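PDB 6RBN: Afp3 from Serratia entomophila, which probably builds, with its sister subunits, the contractile sheath that encloses the inner tube of the anti-feeding prophage, a phage-tail-like injection particle. Local coordinates for residues D[156-161]-D[167-172]; D[172-177]-D[196-201]; D[378-383]-D[426-431]. All coordinates share one frame; numbering follows the deposited sequence.

How the interactions relate
Two of the three contacts are neighbours and the third stands apart. Interactions 1 and 2 follow each other along the chain, share A172 and have centres about 11 Å apart; L156 of the first packs on L173 and L177 of the second, while A197 lies against the helix backbone at Y170 and G171. They therefore form one continuous packed region beside helix 163-172 and strand 185-188. Interaction 3 comes last, in the C-terminal sheath domain, its centre about 37 Å from that of interaction 1 and across the chain's centre from it. No other chain touches the first pair, which is packing within one subunit, whereas interaction 3 lies where the subunit joins other chains.

Interaction 1 of 3, residues D[156-161]-D[167-172]; sequences LASPDP and TAVYGA
S158 meets helix 163-172 through two of its atoms, and each finds a different neighbour. Its CB rests against CG1 of V169, 4.1 Å away, in an ordinary van der Waals contact. The hydroxyl turns to the next residue along the helix, with OG 3.3 Å from CE1 of Y170. It does not hydrogen-bond to the phenol: OG of S158 and OH of Y170 are 3.7 Å apart, and no hydrogen bond spans the two segments. The tyrosine reaches the loop by length and not by its starting direction. With CG anti to its own carbonyl carbon (chi1 -67°), the ring is carried along the helix flank until its CE1 corner and phenol oxygen lie beside the serine. V169 needs no such reach, since its CB already points at the loop and the CG1 branch, anti to the backbone N, makes the touch.

This is a small, buried meeting of three side chains, and it illustrates how an irregular loop can lie against a helix through van der Waals contact, with no hydrogen bond between the two. Away from that point the packing gives way to solvent: G171 is exposed on the helix and P161 on the loop. Beside the contact, buried D160 salt-bridges R35 through OD2, which also accepts the backbone N-H of D162, so its charge has partners of its own. Around the centre, strand 31-34 lends V33 to both S158 and V169, while L185 and A187 of strand 185-188 touch the Y170 side chain, as does P195 from the following loop.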
loop_
_atom_site.group_PDB
_atom_site.type_symbol
_atom_site.label_atom_id
_atom_site.label_comp_id
_atom_site.label_asym_id
_atom_site.label_seq_id
_atom_site.Cartn_x
_atom_site.Cartn_y
_atom_site.Cartn_z
ATOM N N LEU D 156 -63.642 -27.074 -6.814
ATOM C CA LEU D 156 -64.595 -28.118 -6.442
ATOM C C LEU D 156 -64.988 -28.995 -7.617
ATOM O O LEU D 156 -64.502 -30.122 -7.708
ATOM C CB LEU D 156 -65.807 -27.468 -5.776
ATOM C CG LEU D 156 -65.418 -26.735 -4.485
ATOM C CD1 LEU D 156 -66.585 -25.962 -3.901
ATOM C CD2 LEU D 156 -64.853 -27.699 -3.461
ATOM N N ALA D 157 -65.771 -28.489 -8.581
ATOM C CA ALA D 157 -65.992 -29.086 -9.913
ATOM C C ALA D 157 -66.475 -30.545 -9.883
ATOM O O ALA D 157 -65.737 -31.456 -10.235
ATOM C CB ALA D 157 -64.718 -28.983 -10.759
ATOM N N SER D 158 -67.717 -30.763 -9.444
ATOM C CA SER D 158 -68.268 -32.130 -9.390
ATOM C C SER D 158 -68.688 -32.624 -10.776
ATOM O O SER D 158 -69.623 -32.065 -11.362
ATOM C CB SER D 158 -69.460 -32.188 -8.453
ATOM O OG SER D 158 -70.563 -31.485 -8.994
ATOM N N PRO D 159 -68.044 -33.683 -11.329
ATOM C CA PRO D 159 -68.262 -34.122 -12.731
ATOM C C PRO D 159 -69.303 -35.223 -12.926
ATOM O O PRO D 159 -68.990 -36.370 -13.275
ATOM C CB PRO D 159 -66.866 -34.602 -13.126
ATOM C CG PRO D 159 -66.349 -35.214 -11.857
ATOM C CD PRO D 159 -66.925 -34.413 -10.714
ATOM N N ASP D 160 -70.582 -34.906 -12.752
ATOM C CA ASP D 160 -71.556 -35.984 -12.855
ATOM C C ASP D 160 -72.651 -35.633 -13.854
ATOM O O ASP D 160 -73.132 -34.496 -13.870
ATOM C CB ASP D 160 -72.166 -36.276 -11.486
ATOM C CG ASP D 160 -72.965 -37.556 -11.465
ATOM O OD1 ASP D 160 -72.350 -38.640 -11.487
ATOM O OD2 ASP D 160 -74.208 -37.480 -11.428
ATOM N N PRO D 161 -73.063 -36.581 -14.703
ATOM C CA PRO D 161 -74.049 -36.247 -15.744
ATOM C C PRO D 161 -75.470 -36.083 -15.235
ATOM O O PRO D 161 -76.294 -35.512 -15.958
ATOM C CB PRO D 161 -73.946 -37.429 -16.712
ATOM C CG PRO D 161 -73.471 -38.547 -15.874
ATOM C CD PRO D 161 -72.539 -37.945 -14.873
ATOM N N THR D 167 -77.182 -30.719 -8.031
ATOM C CA THR D 167 -77.914 -29.744 -7.233
ATOM C C THR D 167 -77.820 -30.050 -5.741
ATOM O O THR D 167 -77.728 -29.122 -4.931
ATOM C CB THR D 167 -79.373 -29.707 -7.701
ATOM O OG1 THR D 167 -79.404 -29.429 -9.105
ATOM C CG2 THR D 167 -80.168 -28.631 -6.983
ATOM N N ALA D 168 -77.784 -31.329 -5.370
ATOM C CA ALA D 168 -77.548 -31.689 -3.978
ATOM C C ALA D 168 -76.112 -31.403 -3.559
ATOM O O ALA D 168 -75.857 -31.106 -2.388
ATOM C CB ALA D 168 -77.881 -33.162 -3.754
ATOM N N VAL D 169 -75.166 -31.483 -4.494
ATOM C CA VAL D 169 -73.777 -31.176 -4.176
ATOM C C VAL D 169 -73.547 -29.669 -4.152
ATOM O O VAL D 169 -72.875 -29.150 -3.255
ATOM C CB VAL D 169 -72.845 -31.890 -5.174
ATOM C CG1 VAL D 169 -71.401 -31.486 -4.965
ATOM C CG2 VAL D 169 -72.979 -33.391 -5.026
ATOM N N TYR D 170 -74.123 -28.941 -5.115
ATOM C CA TYR D 170 -73.913 -27.496 -5.187
ATOM C C TYR D 170 -74.602 -26.770 -4.040
ATOM O O TYR D 170 -74.153 -25.693 -3.634
ATOM C CB TYR D 170 -74.422 -26.943 -6.519
ATOM C CG TYR D 170 -73.649 -27.383 -7.742
ATOM C CD1 TYR D 170 -72.379 -27.931 -7.634
ATOM C CD2 TYR D 170 -74.203 -27.257 -9.008
ATOM C CE1 TYR D 170 -71.683 -28.338 -8.753
ATOM C CE2 TYR D 170 -73.513 -27.660 -10.132
ATOM C CZ TYR D 170 -72.254 -28.198 -9.998
ATOM O OH TYR D 170 -71.559 -28.601 -11.112
ATOM N N GLY D 171 -75.688 -27.334 -3.510
ATOM C CA GLY D 171 -76.330 -26.739 -2.353
ATOM C C GLY D 171 -75.599 -27.021 -1.060
ATOM O O GLY D 171 -75.631 -26.199 -0.140
ATOM N N ALA D 172 -74.931 -28.171 -0.968
ATOM C CA ALA D 172 -74.169 -28.502 0.228
ATOM C C ALA D 172 -72.860 -27.731 0.303
ATOM O O ALA D 172 -72.320 -27.542 1.398
ATOM C CB ALA D 172 -73.892 -30.004 0.277
#

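Interaction 2 of 3, residues D[172-177]-D[196-201]; sequences ALAASL and SAVGGS
The two backbones come nearest at A174 and V198, whose CA atoms are 6.1 Å apart, and have drawn away to 8.0 Å between the CA atoms of L177 and S201. Neither run is an extended strand here, and no hydrogen bond passes between them. Most of the joining is done by one methyl group of V198: CG1 lies 3.8 Å from CB of A174 and 3.9 Å from CD1 of L177, and so touches both a short side chain and a long one three residues further on, which come to it from well-separated directions. The valine and leucine side chains stand at about a right angle to each other, so CD1 meets CG1 at a single point and the two do not run side by side. In V198, CG1 is anti to the carbonyl carbon (chi1 -80°), the rotation that turns this branch to the alanine and leucine. CB of A174 is also touched by the carbonyl O of A197, 3.6 Å away, a van der Waals contact and not a hydrogen bond.

The turn that presents A174 and L177 is stitched from within: OG of S176 donates to the carbonyl O of L173 at 3.0 Å, arriving from above the carbonyl plane, 38° out of it. The backbone N of S176 adds a weak bond to the same oxygen. L185 and V204 pack on both L177 and V198 and extend the apolar patch. It is plain hydrophobic packing between two irregular connections: the turns leading from helix 163-172 to strand 185-188 pack against the loop leaving that strand toward strand 204-207.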
loop_
_atom_site.group_PDB
_atom_site.type_symbol
_atom_site.label_atom_id
_atom_site.label_comp_id
_atom_site.label_asym_id
_atom_site.label_seq_id
_atom_site.Cartn_x
_atom_site.Cartn_y
_atom_site.Cartn_z
ATOM N N ALA D 172 -74.931 -28.171 -0.968
ATOM C CA ALA D 172 -74.169 -28.502 0.228
ATOM C C ALA D 172 -72.860 -27.731 0.303
ATOM O O ALA D 172 -72.320 -27.542 1.398
ATOM C CB ALA D 172 -73.892 -30.004 0.277
ATOM N N LEU D 173 -72.339 -27.282 -0.835
ATOM C CA LEU D 173 -71.076 -26.561 -0.886
ATOM C C LEU D 173 -71.255 -25.057 -0.984
ATOM O O LEU D 173 -70.257 -24.332 -1.010
ATOM C CB LEU D 173 -70.243 -27.048 -2.073
ATOM C CG LEU D 173 -69.822 -28.513 -2.029
ATOM C CD1 LEU D 173 -69.059 -28.890 -3.284
ATOM C CD2 LEU D 173 -69.003 -28.782 -0.793
ATOM N N ALA D 174 -72.491 -24.569 -1.045
ATOM C CA ALA D 174 -72.720 -23.142 -1.234
ATOM C C ALA D 174 -72.416 -22.335 0.020
ATOM O O ALA D 174 -72.071 -21.154 -0.078
ATOM C CB ALA D 174 -74.162 -22.896 -1.676
ATOM N N ALA D 175 -72.537 -22.947 1.198
ATOM C CA ALA D 175 -72.270 -22.230 2.437
ATOM C C ALA D 175 -70.782 -22.103 2.719
ATOM O O ALA D 175 -70.382 -21.270 3.539
ATOM C CB ALA D 175 -72.961 -22.929 3.607
ATOM N N SER D 176 -69.951 -22.919 2.075
ATOM C CA SER D 176 -68.515 -22.865 2.302
ATOM C C SER D 176 -67.794 -21.931 1.342
ATOM O O SER D 176 -66.583 -21.740 1.486
ATOM C CB SER D 176 -67.913 -24.265 2.196
ATOM O OG SER D 176 -68.012 -24.755 0.874
ATOM N N LEU D 177 -68.498 -21.349 0.373
ATOM C CA LEU D 177 -67.853 -20.485 -0.605
ATOM C C LEU D 177 -67.707 -19.050 -0.124
ATOM O O LEU D 177 -66.789 -18.356 -0.567
ATOM C CB LEU D 177 -68.633 -20.507 -1.918
ATOM C CG LEU D 177 -68.631 -21.844 -2.655
ATOM C CD1 LEU D 177 -69.542 -21.784 -3.861
ATOM C CD2 LEU D 177 -67.225 -22.224 -3.063
ATOM N N SER D 196 -78.719 -22.086 -9.573
ATOM C CA SER D 196 -79.537 -21.360 -8.592
ATOM C C SER D 196 -79.244 -21.729 -7.141
ATOM O O SER D 196 -79.769 -21.090 -6.225
ATOM C CB SER D 196 -81.039 -21.534 -8.863
ATOM O OG SER D 196 -81.491 -22.839 -8.543
ATOM N N ALA D 197 -78.407 -22.739 -6.909
ATOM C CA ALA D 197 -77.882 -22.951 -5.567
ATOM C C ALA D 197 -76.755 -21.973 -5.288
ATOM O O ALA D 197 -76.512 -21.599 -4.136
ATOM C CB ALA D 197 -77.405 -24.392 -5.407
ATOM N N VAL D 198 -76.062 -21.551 -6.338
ATOM C CA VAL D 198 -75.009 -20.551 -6.256
ATOM C C VAL D 198 -75.310 -19.424 -7.242
ATOM O O VAL D 198 -74.913 -19.460 -8.413
ATOM C CB VAL D 198 -73.635 -21.209 -6.480
ATOM C CG1 VAL D 198 -73.182 -21.882 -5.202
ATOM C CG2 VAL D 198 -73.725 -22.295 -7.553
ATOM N N GLY D 199 -76.019 -18.402 -6.762
ATOM C CA GLY D 199 -76.592 -17.429 -7.677
ATOM C C GLY D 199 -75.591 -16.402 -8.166
ATOM O O GLY D 199 -75.263 -16.355 -9.352
ATOM N N GLY D 200 -75.088 -15.569 -7.259
ATOM C CA GLY D 200 -74.268 -14.451 -7.671
ATOM C C GLY D 200 -73.008 -14.265 -6.861
ATOM O O GLY D 200 -72.544 -13.136 -6.679
ATOM N N SER D 201 -72.445 -15.357 -6.358
ATOM C CA SER D 201 -71.194 -15.271 -5.625
ATOM C C SER D 201 -70.020 -15.255 -6.590
ATOM O O SER D 201 -70.062 -15.863 -7.661
ATOM C CB SER D 201 -71.054 -16.444 -4.657
ATOM O OG SER D 201 -70.927 -17.661 -5.363
#

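Interaction 3 of 3, residues D[378-383]-D[426-431]; sequences KRVQTA and MIIQVG
V380 faces the strand with its two methyl groups spread, one for each of two residues on the strand's near side. CG1, anti to the backbone N (chi1 173°), meets the CD1 tip of I428 at 3.6 Å. CG2, anti to the carbonyl carbon, lies 4.1 Å from SD of M426. Both partners cross the valine obliquely, so each branch of the V380 fork meets one slanting side chain, and the valine runs alongside neither. I428 and M426 are two residues apart on an extended strand and hence point the same way, and that common direction lets a single helical residue engage both. Their routes differ. The isoleucine offers the end of its longer branch, whereas the methionine first turns its CG into the position between backbone N and carbonyl carbon, runs straight through chi2, and bends at chi3 (74°) beside the valine. All three side chains are buried, and the contact is wholly apolar.

Beside the apolar contact the helix carries polar bonds of its own, and K378, Q381 and T382 also pack against a chain of Afp1. The ammonium NZ of K378 reaches OE1 of Q381 at 2.9 Å in the amide plane, which helps fix how that amide is turned. One turn of the helix is bound twice at the carbonyl O of K378, which takes the backbone N of T382 at 3.1 Å and its OG1 at 2.8 Å. Helix 374-392 thus covers one face of strand 425-432, with I384 touching I428 and L388 touching V430 at successive turns after V380. On one edge that strand pairs antiparallel with strand 406-409, and it also forms a parallel ladder with a strand of a neighbouring Afp2 chain, in keeping with the interlocking sheets that link subunits in contractile sheaths.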
loop_
_atom_site.group_PDB
_atom_site.type_symbol
_atom_site.label_atom_id
_atom_site.label_comp_id
_atom_site.label_asym_id
_atom_site.label_seq_id
_atom_site.Cartn_x
_atom_site.Cartn_y
_atom_site.Cartn_z
ATOM N N LYS D 378 -42.870 -5.701 11.679
ATOM C CA LYS D 378 -42.012 -5.416 10.540
ATOM C C LYS D 378 -41.517 -6.689 9.869
ATOM O O LYS D 378 -41.234 -6.679 8.669
ATOM C CB LYS D 378 -40.823 -4.562 10.974
ATOM C CG LYS D 378 -41.150 -3.228 11.648
ATOM C CD LYS D 378 -41.695 -2.162 10.707
ATOM C CE LYS D 378 -43.200 -1.975 10.853
ATOM N NZ LYS D 378 -43.715 -0.855 10.028
ATOM N N ARG D 379 -41.391 -7.784 10.624
ATOM C CA ARG D 379 -41.043 -9.064 10.016
ATOM C C ARG D 379 -42.194 -9.619 9.198
ATOM O O ARG D 379 -41.971 -10.359 8.234
ATOM C CB ARG D 379 -40.633 -10.071 11.086
ATOM C CG ARG D 379 -39.327 -9.754 11.777
ATOM C CD ARG D 379 -39.034 -10.743 12.893
ATOM N NE ARG D 379 -38.758 -12.085 12.395
ATOM C CZ ARG D 379 -39.564 -13.128 12.560
ATOM N NH1 ARG D 379 -40.708 -12.988 13.215
ATOM N NH2 ARG D 379 -39.228 -14.312 12.071
ATOM N N VAL D 380 -43.425 -9.283 9.573
ATOM C CA VAL D 380 -44.594 -9.721 8.824
ATOM C C VAL D 380 -44.815 -8.832 7.605
ATOM O O VAL D 380 -45.201 -9.313 6.534
ATOM C CB VAL D 380 -45.809 -9.751 9.771
ATOM C CG1 VAL D 380 -47.065 -10.034 9.033
ATOM C CG2 VAL D 380 -45.620 -10.826 10.815
ATOM N N GLN D 381 -44.530 -7.534 7.736
ATOM C CA GLN D 381 -44.683 -6.604 6.621
ATOM C C GLN D 381 -43.691 -6.899 5.503
ATOM O O GLN D 381 -44.031 -6.786 4.321
ATOM C CB GLN D 381 -44.509 -5.170 7.116
ATOM C CG GLN D 381 -44.712 -4.116 6.054
ATOM C CD GLN D 381 -44.542 -2.717 6.580
ATOM O OE1 GLN D 381 -44.229 -2.519 7.748
ATOM N NE2 GLN D 381 -44.740 -1.734 5.717
ATOM N N THR D 382 -42.474 -7.309 5.853
ATOM C CA THR D 382 -41.463 -7.597 4.843
ATOM C C THR D 382 -41.751 -8.916 4.134
ATOM O O THR D 382 -41.501 -9.050 2.932
ATOM C CB THR D 382 -40.085 -7.614 5.499
ATOM O OG1 THR D 382 -39.877 -6.373 6.182
ATOM C CG2 THR D 382 -38.980 -7.777 4.481
ATOM N N ALA D 383 -42.306 -9.890 4.860
ATOM C CA ALA D 383 -42.641 -11.173 4.254
ATOM C C ALA D 383 -43.784 -11.049 3.258
ATOM O O ALA D 383 -43.863 -11.836 2.309
ATOM C CB ALA D 383 -42.994 -12.188 5.338
ATOM N N MET D 426 -52.857 -8.860 15.405
ATOM C CA MET D 426 -52.295 -7.828 14.551
ATOM C C MET D 426 -53.133 -7.714 13.286
ATOM O O MET D 426 -53.638 -8.714 12.770
ATOM C CB MET D 426 -50.820 -8.096 14.213
ATOM C CG MET D 426 -50.529 -9.347 13.424
ATOM S SD MET D 426 -48.768 -9.556 13.111
ATOM C CE MET D 426 -48.197 -10.061 14.724
ATOM N N ILE D 427 -53.307 -6.484 12.808
ATOM C CA ILE D 427 -54.184 -6.187 11.682
ATOM C C ILE D 427 -53.357 -5.541 10.583
ATOM O O ILE D 427 -52.674 -4.540 10.819
ATOM C CB ILE D 427 -55.356 -5.282 12.100
ATOM C CG1 ILE D 427 -56.248 -6.010 13.100
ATOM C CG2 ILE D 427 -56.168 -4.862 10.894
ATOM C CD1 ILE D 427 -57.314 -5.152 13.689
ATOM N N ILE D 428 -53.417 -6.122 9.387
ATOM C CA ILE D 428 -52.577 -5.752 8.257
ATOM C C ILE D 428 -53.490 -5.374 7.104
ATOM O O ILE D 428 -54.457 -6.088 6.820
ATOM C CB ILE D 428 -51.668 -6.921 7.848
ATOM C CG1 ILE D 428 -50.908 -7.441 9.057
ATOM C CG2 ILE D 428 -50.674 -6.488 6.794
ATOM C CD1 ILE D 428 -50.487 -8.843 8.891
ATOM N N GLN D 429 -53.188 -4.268 6.436
ATOM C CA GLN D 429 -53.937 -3.845 5.260
ATOM C C GLN D 429 -53.082 -4.048 4.023
ATOM O O GLN D 429 -52.054 -3.384 3.856
ATOM C CB GLN D 429 -54.376 -2.389 5.378
ATOM C CG GLN D 429 -55.434 -2.171 6.426
ATOM C CD GLN D 429 -55.835 -0.726 6.537
ATOM O OE1 GLN D 429 -55.285 0.131 5.851
ATOM N NE2 GLN D 429 -56.787 -0.441 7.413
ATOM N N VAL D 430 -53.508 -4.962 3.158
ATOM C CA VAL D 430 -52.813 -5.290 1.922
ATOM C C VAL D 430 -53.729 -4.942 0.760
ATOM O O VAL D 430 -54.913 -5.288 0.771
ATOM C CB VAL D 430 -52.419 -6.783 1.888
ATOM C CG1 VAL D 430 -51.718 -7.133 0.596
ATOM C CG2 VAL D 430 -51.555 -7.134 3.077
ATOM N N GLY D 431 -53.190 -4.248 -0.231
ATOM C CA GLY D 431 -53.940 -3.939 -1.433
ATOM C C GLY D 431 -53.144 -4.318 -2.660
ATOM O O GLY D 431 -51.916 -4.356 -2.638
#